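Local atomic coordinates of enoyl-CoA hydratase (Thermus thermophilus, PDB entry 1WZ8), a protein that probably catalyses the reversible addition of water to the double bond of trans-2-enoyl-CoA thioesters, as a hexameric member of the crotonase family. Residues P10-A15 with L22-R27; R56-R61 with L101-P106; A109-V114 with A129-G134. One frame throughout, in Å; residues are numbered along the deposited sequence.

Contact 1 of 3, residues P10-A15 with L22-R27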
loop_
_atom_site.group_PDB
_atom_site.type_symbol
_atom_site.label_atom_id
_atom_site.label_comp_id
_atom_site.label_asym_id
_atom_site.label_seq_id
_atom_site.Cartn_x
_atom_site.Cartn_y
_atom_site.Cartn_z
ATOM N N PRO A 10 -30.584 -11.839 21.492
ATOM C CA PRO A 10 -30.579 -12.848 22.550
ATOM C C PRO A 10 -29.141 -13.311 22.753
ATOM O O PRO A 10 -28.427 -13.572 21.788
ATOM C CB PRO A 10 -31.484 -13.943 21.982
ATOM C CG PRO A 10 -31.265 -13.831 20.508
ATOM C CD PRO A 10 -31.283 -12.332 20.293
ATOM N N GLY A 11 -28.719 -13.401 24.008
ATOM C CA GLY A 11 -27.358 -13.812 24.289
ATOM C C GLY A 11 -26.540 -12.613 24.733
ATOM O O GLY A 11 -25.486 -12.762 25.346
ATOM N N LEU A 12 -27.028 -11.419 24.412
ATOM C CA LEU A 12 -26.346 -10.191 24.796
ATOM C C LEU A 12 -27.150 -9.442 25.850
ATOM O O LEU A 12 -28.378 -9.383 25.784
ATOM C CB LEU A 12 -26.143 -9.280 23.581
ATOM C CG LEU A 12 -25.234 -9.786 22.459
ATOM C CD1 LEU A 12 -25.158 -8.733 21.360
ATOM C CD2 LEU A 12 -23.850 -10.083 23.009
ATOM N N ALA A 13 -26.448 -8.881 26.825
ATOM C CA ALA A 13 -27.073 -8.109 27.890
ATOM C C ALA A 13 -26.445 -6.725 27.832
ATOM O O ALA A 13 -25.246 -6.600 27.590
ATOM C CB ALA A 13 -26.807 -8.757 29.244
ATOM N N PHE A 14 -27.249 -5.692 28.051
ATOM C CA PHE A 14 -26.747 -4.325 27.994
ATOM C C PHE A 14 -26.990 -3.568 29.293
ATOM O O PHE A 14 -28.058 -3.677 29.902
ATOM C CB PHE A 14 -27.403 -3.573 26.835
ATOM C CG PHE A 14 -27.247 -4.250 25.503
ATOM C CD1 PHE A 14 -28.043 -5.341 25.162
ATOM C CD2 PHE A 14 -26.309 -3.793 24.582
ATOM C CE1 PHE A 14 -27.906 -5.966 23.919
ATOM C CE2 PHE A 14 -26.164 -4.412 23.335
ATOM C CZ PHE A 14 -26.965 -5.498 23.005
ATOM N N ALA A 15 -25.993 -2.798 29.714
ATOM C CA ALA A 15 -26.100 -2.024 30.941
ATOM C C ALA A 15 -25.168 -0.819 30.915
ATOM O O ALA A 15 -24.261 -0.748 30.087
ATOM C CB ALA A 15 -25.774 -2.909 32.141
ATOM N N LEU A 22 -21.312 1.889 27.828
ATOM C CA LEU A 22 -22.278 0.858 27.491
ATOM C C LEU A 22 -21.580 -0.480 27.635
ATOM O O LEU A 22 -20.652 -0.796 26.888
ATOM C CB LEU A 22 -22.792 1.026 26.062
ATOM C CG LEU A 22 -23.769 -0.072 25.624
ATOM C CD1 LEU A 22 -24.963 -0.105 26.569
ATOM C CD2 LEU A 22 -24.221 0.175 24.201
ATOM N N GLU A 23 -22.024 -1.263 28.608
ATOM C CA GLU A 23 -21.423 -2.561 28.848
ATOM C C GLU A 23 -22.224 -3.656 28.163
ATOM O O GLU A 23 -23.428 -3.776 28.371
ATOM C CB GLU A 23 -21.367 -2.840 30.347
ATOM C CG GLU A 23 -20.754 -4.176 30.692
ATOM C CD GLU A 23 -20.922 -4.519 32.149
ATOM O OE1 GLU A 23 -22.075 -4.720 32.583
ATOM O OE2 GLU A 23 -19.902 -4.588 32.859
ATOM N N ILE A 24 -21.548 -4.444 27.335
ATOM C CA ILE A 24 -22.194 -5.542 26.633
ATOM C C ILE A 24 -21.647 -6.850 27.192
ATOM O O ILE A 24 -20.461 -7.147 27.044
ATOM C CB ILE A 24 -21.909 -5.501 25.117
ATOM C CG1 ILE A 24 -22.381 -4.170 24.527
ATOM C CG2 ILE A 24 -22.624 -6.660 24.425
ATOM C CD1 ILE A 24 -22.194 -4.073 23.016
ATOM N N THR A 25 -22.514 -7.613 27.852
ATOM C CA THR A 25 -22.141 -8.898 28.429
ATOM C C THR A 25 -22.719 -9.988 27.538
ATOM O O THR A 25 -23.917 -9.994 27.260
ATOM C CB THR A 25 -22.721 -9.071 29.861
ATOM O OG1 THR A 25 -22.191 -8.057 30.726
ATOM C CG2 THR A 25 -22.355 -10.436 30.421
ATOM N N PHE A 26 -21.880 -10.907 27.080
ATOM C CA PHE A 26 -22.372 -11.971 26.220
ATOM C C PHE A 26 -22.325 -13.313 26.926
ATOM O O PHE A 26 -21.434 -13.581 27.738
ATOM C CB PHE A 26 -21.591 -12.007 24.902
ATOM C CG PHE A 26 -20.107 -12.157 25.070
ATOM C CD1 PHE A 26 -19.529 -13.416 25.175
ATOM C CD2 PHE A 26 -19.283 -11.036 25.095
ATOM C CE1 PHE A 26 -18.147 -13.558 25.298
ATOM C CE2 PHE A 26 -17.904 -11.164 25.218
ATOM C CZ PHE A 26 -17.334 -12.425 25.317
ATOM N N ARG A 27 -23.305 -14.150 26.612
ATOM C CA ARG A 27 -23.429 -15.461 27.229
ATOM C C ARG A 27 -23.502 -16.550 26.167
ATOM O O ARG A 27 -24.396 -16.539 25.325
ATOM C CB ARG A 27 -24.697 -15.476 28.085
ATOM C CG ARG A 27 -24.881 -16.678 28.991
ATOM C CD ARG A 27 -26.190 -16.527 29.757
ATOM N NE ARG A 27 -26.309 -17.466 30.870
ATOM C CZ ARG A 27 -26.346 -18.787 30.737
ATOM N NH1 ARG A 27 -26.272 -19.336 29.533
ATOM N NH2 ARG A 27 -26.459 -19.559 31.809
#
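E23 N gives the shortest hydrogen bond between residues 10-15 and 22-27, 2.7 Å to A15 O, and it is nearly straight, with 168° at the hydrogen. A15 N answers to E23 O. Two residues along, A13 and T25 pair the same way through both their N-H and C=O groups, with A13 N 2.8 Å from T25 O. The ladder ends where G11 O takes R27 N at 2.9 Å, with F26 CA making a CA-H...O contact to the same oxygen. G11 has a positive phi of 106°, at which a CB would press on the carbonyl oxygen of the preceding residue.

L12, F14, I24 and F26 share one face of the two strands. I24 CG1 lies beside its own backbone N (chi1 -58°), which brings it to F14 CD2 at 3.9 Å; the two side chains run side by side. Its other branch, CG2, meets L12 CD2, also at 3.9 Å. L12 CD2 packs tighter still on F26 CB, 3.5 Å away, while the F26 ring turns off to meet F67 edge-to-face. L22 CD1 comes to the edge of the F14 ring, near its plane. An alanine at I24 would probably open a gap between F14 and L12, leaving the ring and the leucine end less firmly set.

On the other face A13 CB lies 4.1 Å from T25 CB, and the E23 carboxylate turns OE1 to A15 CB and bonds Y196 OH through OE2, on the side turned from A15. R27 NE forms a salt bridge with E63.

L12, L22 and I24 rest on helix 36-49, through L42, V45 and L49. Strand 12-18 is the outermost of the six-stranded sheet on this side, and strand 21-26 joins it to the parallel strand 57-62.

Contact 2 of 3, residues R56-R61 with L101-P106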
loop_
_atom_site.group_PDB
_atom_site.type_symbol
_atom_site.label_atom_id
_atom_site.label_comp_id
_atom_site.label_asym_id
_atom_site.label_seq_id
_atom_site.Cartn_x
_atom_site.Cartn_y
_atom_site.Cartn_z
ATOM N N ARG A 56 -20.224 6.607 24.978
ATOM C CA ARG A 56 -18.926 7.269 24.890
ATOM C C ARG A 56 -17.818 6.216 24.889
ATOM O O ARG A 56 -16.692 6.482 24.475
ATOM C CB ARG A 56 -18.748 8.264 26.047
ATOM C CG ARG A 56 -19.756 9.424 26.003
ATOM C CD ARG A 56 -19.622 10.377 27.193
ATOM N NE ARG A 56 -18.466 11.268 27.097
ATOM C CZ ARG A 56 -18.431 12.398 26.394
ATOM N NH1 ARG A 56 -19.492 12.803 25.705
ATOM N NH2 ARG A 56 -17.328 13.134 26.387
ATOM N N ALA A 57 -18.157 5.015 25.349
ATOM C CA ALA A 57 -17.216 3.899 25.375
ATOM C C ALA A 57 -17.988 2.599 25.545
ATOM O O ALA A 57 -19.018 2.567 26.222
ATOM C CB ALA A 57 -16.214 4.065 26.518
ATOM N N VAL A 58 -17.499 1.537 24.915
ATOM C CA VAL A 58 -18.131 0.228 25.014
ATOM C C VAL A 58 -17.224 -0.716 25.798
ATOM O O VAL A 58 -16.009 -0.748 25.589
ATOM C CB VAL A 58 -18.405 -0.365 23.616
ATOM C CG1 VAL A 58 -18.847 -1.821 23.731
ATOM C CG2 VAL A 58 -19.486 0.456 22.917
ATOM N N LEU A 59 -17.822 -1.469 26.713
ATOM C CA LEU A 59 -17.081 -2.418 27.530
ATOM C C LEU A 59 -17.615 -3.812 27.237
ATOM O O LEU A 59 -18.807 -4.066 27.384
ATOM C CB LEU A 59 -17.257 -2.091 29.018
ATOM C CG LEU A 59 -16.625 -3.063 30.022
ATOM C CD1 LEU A 59 -15.129 -3.189 29.751
ATOM C CD2 LEU A 59 -16.878 -2.564 31.446
ATOM N N LEU A 60 -16.730 -4.709 26.818
ATOM C CA LEU A 60 -17.125 -6.075 26.499
ATOM C C LEU A 60 -16.712 -7.030 27.604
ATOM O O LEU A 60 -15.587 -6.965 28.103
ATOM C CB LEU A 60 -16.480 -6.518 25.185
ATOM C CG LEU A 60 -16.871 -5.726 23.938
ATOM C CD1 LEU A 60 -16.029 -6.195 22.750
ATOM C CD2 LEU A 60 -18.362 -5.908 23.658
ATOM N N ARG A 61 -17.623 -7.919 27.984
ATOM C CA ARG A 61 -17.335 -8.890 29.028
ATOM C C ARG A 61 -18.164 -10.140 28.787
ATOM O O ARG A 61 -19.302 -10.060 28.319
ATOM C CB ARG A 61 -17.674 -8.322 30.410
ATOM C CG ARG A 61 -17.251 -9.223 31.562
ATOM C CD ARG A 61 -17.782 -8.737 32.912
ATOM N NE ARG A 61 -17.110 -9.411 34.025
ATOM C CZ ARG A 61 -17.363 -9.177 35.310
ATOM N NH1 ARG A 61 -18.281 -8.285 35.657
ATOM N NH2 ARG A 61 -16.694 -9.830 36.249
ATOM N N LEU A 101 -13.610 -2.254 15.095
ATOM C CA LEU A 101 -12.664 -1.332 14.471
ATOM C C LEU A 101 -13.332 -0.122 13.850
ATOM O O LEU A 101 -12.805 0.988 13.925
ATOM C CB LEU A 101 -11.830 -2.032 13.392
ATOM C CG LEU A 101 -10.715 -2.996 13.802
ATOM C CD1 LEU A 101 -9.874 -3.317 12.569
ATOM C CD2 LEU A 101 -9.837 -2.369 14.876
ATOM N N ASN A 102 -14.488 -0.332 13.230
ATOM C CA ASN A 102 -15.185 0.775 12.598
ATOM C C ASN A 102 -16.230 1.462 13.473
ATOM O O ASN A 102 -16.856 2.432 13.046
ATOM C CB ASN A 102 -15.794 0.324 11.267
ATOM C CG ASN A 102 -14.732 0.065 10.208
ATOM O OD1 ASN A 102 -13.797 0.849 10.052
ATOM N ND2 ASN A 102 -14.871 -1.034 9.478
ATOM N N PHE A 103 -16.422 0.964 14.692
ATOM C CA PHE A 103 -17.365 1.598 15.602
ATOM C C PHE A 103 -16.680 2.906 15.994
ATOM O O PHE A 103 -15.484 2.919 16.253
ATOM C CB PHE A 103 -17.593 0.734 16.840
ATOM C CG PHE A 103 -18.674 1.251 17.735
ATOM C CD1 PHE A 103 -19.989 1.316 17.283
ATOM C CD2 PHE A 103 -18.377 1.718 19.009
ATOM C CE1 PHE A 103 -20.996 1.843 18.088
ATOM C CE2 PHE A 103 -19.379 2.248 19.826
ATOM C CZ PHE A 103 -20.689 2.313 19.364
ATOM N N PRO A 104 -17.427 4.023 16.041
ATOM C CA PRO A 104 -16.810 5.309 16.398
ATOM C C PRO A 104 -16.257 5.506 17.807
ATOM O O PRO A 104 -15.305 6.271 17.994
ATOM C CB PRO A 104 -17.904 6.320 16.062
ATOM C CG PRO A 104 -19.164 5.538 16.301
ATOM C CD PRO A 104 -18.845 4.202 15.680
ATOM N N ARG A 105 -16.840 4.836 18.795
ATOM C CA ARG A 105 -16.384 4.990 20.174
ATOM C C ARG A 105 -15.356 3.935 20.579
ATOM O O ARG A 105 -15.311 2.840 20.016
ATOM C CB ARG A 105 -17.575 4.918 21.139
ATOM C CG ARG A 105 -18.796 5.685 20.677
ATOM C CD ARG A 105 -18.441 7.120 20.334
ATOM N NE ARG A 105 -19.486 7.754 19.539
ATOM C CZ ARG A 105 -19.338 8.912 18.908
ATOM N NH1 ARG A 105 -18.183 9.564 18.983
ATOM N NH2 ARG A 105 -20.334 9.411 18.189
ATOM N N PRO A 106 -14.502 4.266 21.559
ATOM C CA PRO A 106 -13.482 3.329 22.031
ATOM C C PRO A 106 -14.150 2.097 22.622
ATOM O O PRO A 106 -15.183 2.203 23.283
ATOM C CB PRO A 106 -12.734 4.134 23.093
ATOM C CG PRO A 106 -12.855 5.545 22.580
ATOM C CD PRO A 106 -14.308 5.598 22.158
#
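V58 N points its hydrogen almost straight at P106 O, 2.9 Å away with 169° at the hydrogen. This bond is the firm centre of the contact. A57 CA adds a CA-H...O contact to the same oxygen at 3.4 Å, so P106 O is approached by two consecutive residues of the strand. On the other side of the proline, P106 CD packs against R56 O, again at 3.4 Å. V58 CG2 lies beside its own backbone N and anti to the carbonyl carbon, and from there it reaches F103 CE2 at 3.6 Å. The two side chains cross at about a right angle. P104 CD sits on one face of the F103 ring, offset toward its rim.

The arginine end is looser. Of the R105 side chain, CB comes nearest, 3.8 Å from R56 O; the rest bends at chi2 and leads away, with P104 CB over the centre of one face of its guanidinium. R56 turns away and bonds A207 O and G209 O of its own chain and, through NH1, P264 O of a neighbouring subunit. Both arginines are partly exposed.

Inside, W46 of helix 36-49 meets the F103 ring edge-to-face and also touches V58, while P106 packs on L206 of helix 195-207. The linker from helix 83-102 is thereby laid against strand 57-62 where strand 107-111 begins alongside it.

Contact 3 of 3, residues A109-V114 with A129-G134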
loop_
_atom_site.group_PDB
_atom_site.type_symbol
_atom_site.label_atom_id
_atom_site.label_comp_id
_atom_site.label_asym_id
_atom_site.label_seq_id
_atom_site.Cartn_x
_atom_site.Cartn_y
_atom_site.Cartn_z
ATOM N N ALA A 109 -12.118 -4.367 26.278
ATOM C CA ALA A 109 -12.482 -5.753 26.538
ATOM C C ALA A 109 -11.911 -6.222 27.871
ATOM O O ALA A 109 -10.721 -6.065 28.136
ATOM C CB ALA A 109 -11.978 -6.649 25.413
ATOM N N ALA A 110 -12.772 -6.781 28.718
ATOM C CA ALA A 110 -12.341 -7.309 30.012
ATOM C C ALA A 110 -12.147 -8.793 29.738
ATOM O O ALA A 110 -13.075 -9.589 29.878
ATOM C CB ALA A 110 -13.424 -7.093 31.065
ATOM N N VAL A 111 -10.935 -9.157 29.339
ATOM C CA VAL A 111 -10.624 -10.537 28.981
ATOM C C VAL A 111 -10.288 -11.404 30.189
ATOM O O VAL A 111 -9.145 -11.460 30.636
ATOM C CB VAL A 111 -9.463 -10.565 27.975
ATOM C CG1 VAL A 111 -9.387 -11.919 27.298
ATOM C CG2 VAL A 111 -9.657 -9.452 26.944
ATOM N N GLU A 112 -11.304 -12.096 30.690
ATOM C CA GLU A 112 -11.164 -12.956 31.855
ATOM C C GLU A 112 -10.938 -14.425 31.519
ATOM O O GLU A 112 -11.658 -15.003 30.709
ATOM C CB GLU A 112 -12.416 -12.847 32.732
ATOM C CG GLU A 112 -12.708 -11.455 33.261
ATOM C CD GLU A 112 -14.066 -11.372 33.936
ATOM O OE1 GLU A 112 -15.092 -11.504 33.233
ATOM O OE2 GLU A 112 -14.108 -11.181 35.171
ATOM N N LYS A 113 -9.923 -15.006 32.154
ATOM C CA LYS A 113 -9.584 -16.422 32.020
ATOM C C LYS A 113 -9.234 -17.021 30.666
ATOM O O LYS A 113 -8.193 -17.659 30.531
ATOM C CB LYS A 113 -10.697 -17.277 32.632
ATOM C CG LYS A 113 -10.959 -17.001 34.101
ATOM C CD LYS A 113 -11.962 -17.989 34.667
ATOM C CE LYS A 113 -12.288 -17.659 36.116
ATOM N NZ LYS A 113 -12.853 -16.286 36.234
ATOM N N VAL A 114 -10.108 -16.854 29.675
ATOM C CA VAL A 114 -9.853 -17.439 28.369
ATOM C C VAL A 114 -10.322 -16.597 27.180
ATOM O O VAL A 114 -11.380 -15.975 27.217
ATOM C CB VAL A 114 -10.536 -18.825 28.244
ATOM C CG1 VAL A 114 -10.131 -19.489 26.939
ATOM C CG2 VAL A 114 -10.172 -19.712 29.432
ATOM N N ALA A 129 -7.488 -3.911 25.559
ATOM C CA ALA A 129 -7.850 -5.161 26.199
ATOM C C ALA A 129 -7.111 -5.238 27.514
ATOM O O ALA A 129 -5.917 -4.951 27.581
ATOM C CB ALA A 129 -7.468 -6.349 25.316
ATOM N N VAL A 130 -7.835 -5.598 28.566
ATOM C CA VAL A 130 -7.239 -5.757 29.878
ATOM C C VAL A 130 -7.331 -7.246 30.152
ATOM O O VAL A 130 -8.426 -7.814 30.131
ATOM C CB VAL A 130 -8.031 -4.997 30.967
ATOM C CG1 VAL A 130 -7.376 -5.209 32.329
ATOM C CG2 VAL A 130 -8.086 -3.514 30.633
ATOM N N VAL A 131 -6.190 -7.887 30.382
ATOM C CA VAL A 131 -6.191 -9.316 30.656
ATOM C C VAL A 131 -5.658 -9.599 32.046
ATOM O O VAL A 131 -5.093 -8.717 32.704
ATOM C CB VAL A 131 -5.315 -10.103 29.645
ATOM C CG1 VAL A 131 -5.758 -9.802 28.227
ATOM C CG2 VAL A 131 -3.837 -9.754 29.833
ATOM N N GLY A 132 -5.855 -10.833 32.491
ATOM C CA GLY A 132 -5.345 -11.229 33.789
ATOM C C GLY A 132 -3.965 -11.807 33.547
ATOM O O GLY A 132 -3.677 -12.287 32.453
ATOM N N LYS A 133 -3.094 -11.747 34.545
ATOM C CA LYS A 133 -1.755 -12.295 34.388
ATOM C C LYS A 133 -1.828 -13.769 33.983
ATOM O O LYS A 133 -0.983 -14.258 33.227
ATOM C CB LYS A 133 -0.973 -12.158 35.690
ATOM C CG LYS A 133 -0.715 -10.715 36.083
ATOM C CD LYS A 133 0.186 -10.613 37.299
ATOM C CE LYS A 133 0.461 -9.160 37.627
ATOM N NZ LYS A 133 0.989 -8.446 36.438
ATOM N N GLY A 134 -2.852 -14.461 34.478
ATOM C CA GLY A 134 -3.014 -15.873 34.175
ATOM C C GLY A 134 -3.992 -16.221 33.068
ATOM O O GLY A 134 -4.260 -17.398 32.816
#
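V130 N and A109 O make the straighter of the two hydrogen bonds between residues 109-114 and 129-134, at 3.0 Å and 177°. V130 also supplies the acceptor of the second: V111 N reaches V130 O, again at 3.0 Å but more bent, with 144° at the hydrogen. One residue of strand 128-132 therefore bridges A109 and V111 through both its backbone polar groups, the usual parallel pattern. A129 CA adds a CA-H...O contact to A109 O.

The apolar contacts are on the face that carries A109, V111, A129 and V131. V111 CB lies 3.8 Å from V131 CG1, the two valines side by side and pointing the same way. V111 CG2, placed beside its own backbone N, meets A129 CB at 4.1 Å. V186 covers both A129 and V131 on this face. On the opposite face A110 and V130 pack on A199 of helix 195-207.

Other polar groups act where the strands part. G132 N bonds T135 OG1, and V111 O has a weak bond to the same hydroxyl, so the threonine stands in where the direct ladder stops. Beyond V111 the first chain makes a tight gamma turn centred on K113, with V114 N bonded to E112 O, while E112 turns its carboxylate to R61.

Strands 107-111 and 128-132 are adjacent and parallel in the sheet, joined by a crossover that runs through strand 114-116 of the second, smaller sheet and then helix 118-125. This is a beta-beta-alpha turn of the kind repeated in the crotonase spiral. In relatives the start of the crossover helix supplies one N-H of the oxyanion hole that holds the thioester carbonyl, and the same role is likely here.

From the N terminus, contact 1 closes first, a short hairpin of six intervening residues. Contact 2 then closes a much longer loop of 39 residues, mostly helical, and contact 3 a third, of 14. The three follow in series; none encloses or crosses another. They advance across one sheet: strand 21-26 of contact 1 pairs with strand 57-62 of contact 2, as in I24 N to L59 O, and that strand in turn pairs with 107-111 of contact 3 through A110 N and L60 O. Contacts 1 and 3 do not touch, their centres about 17 Å apart, so contact 2 ties the hairpin edge to the parallel crossover.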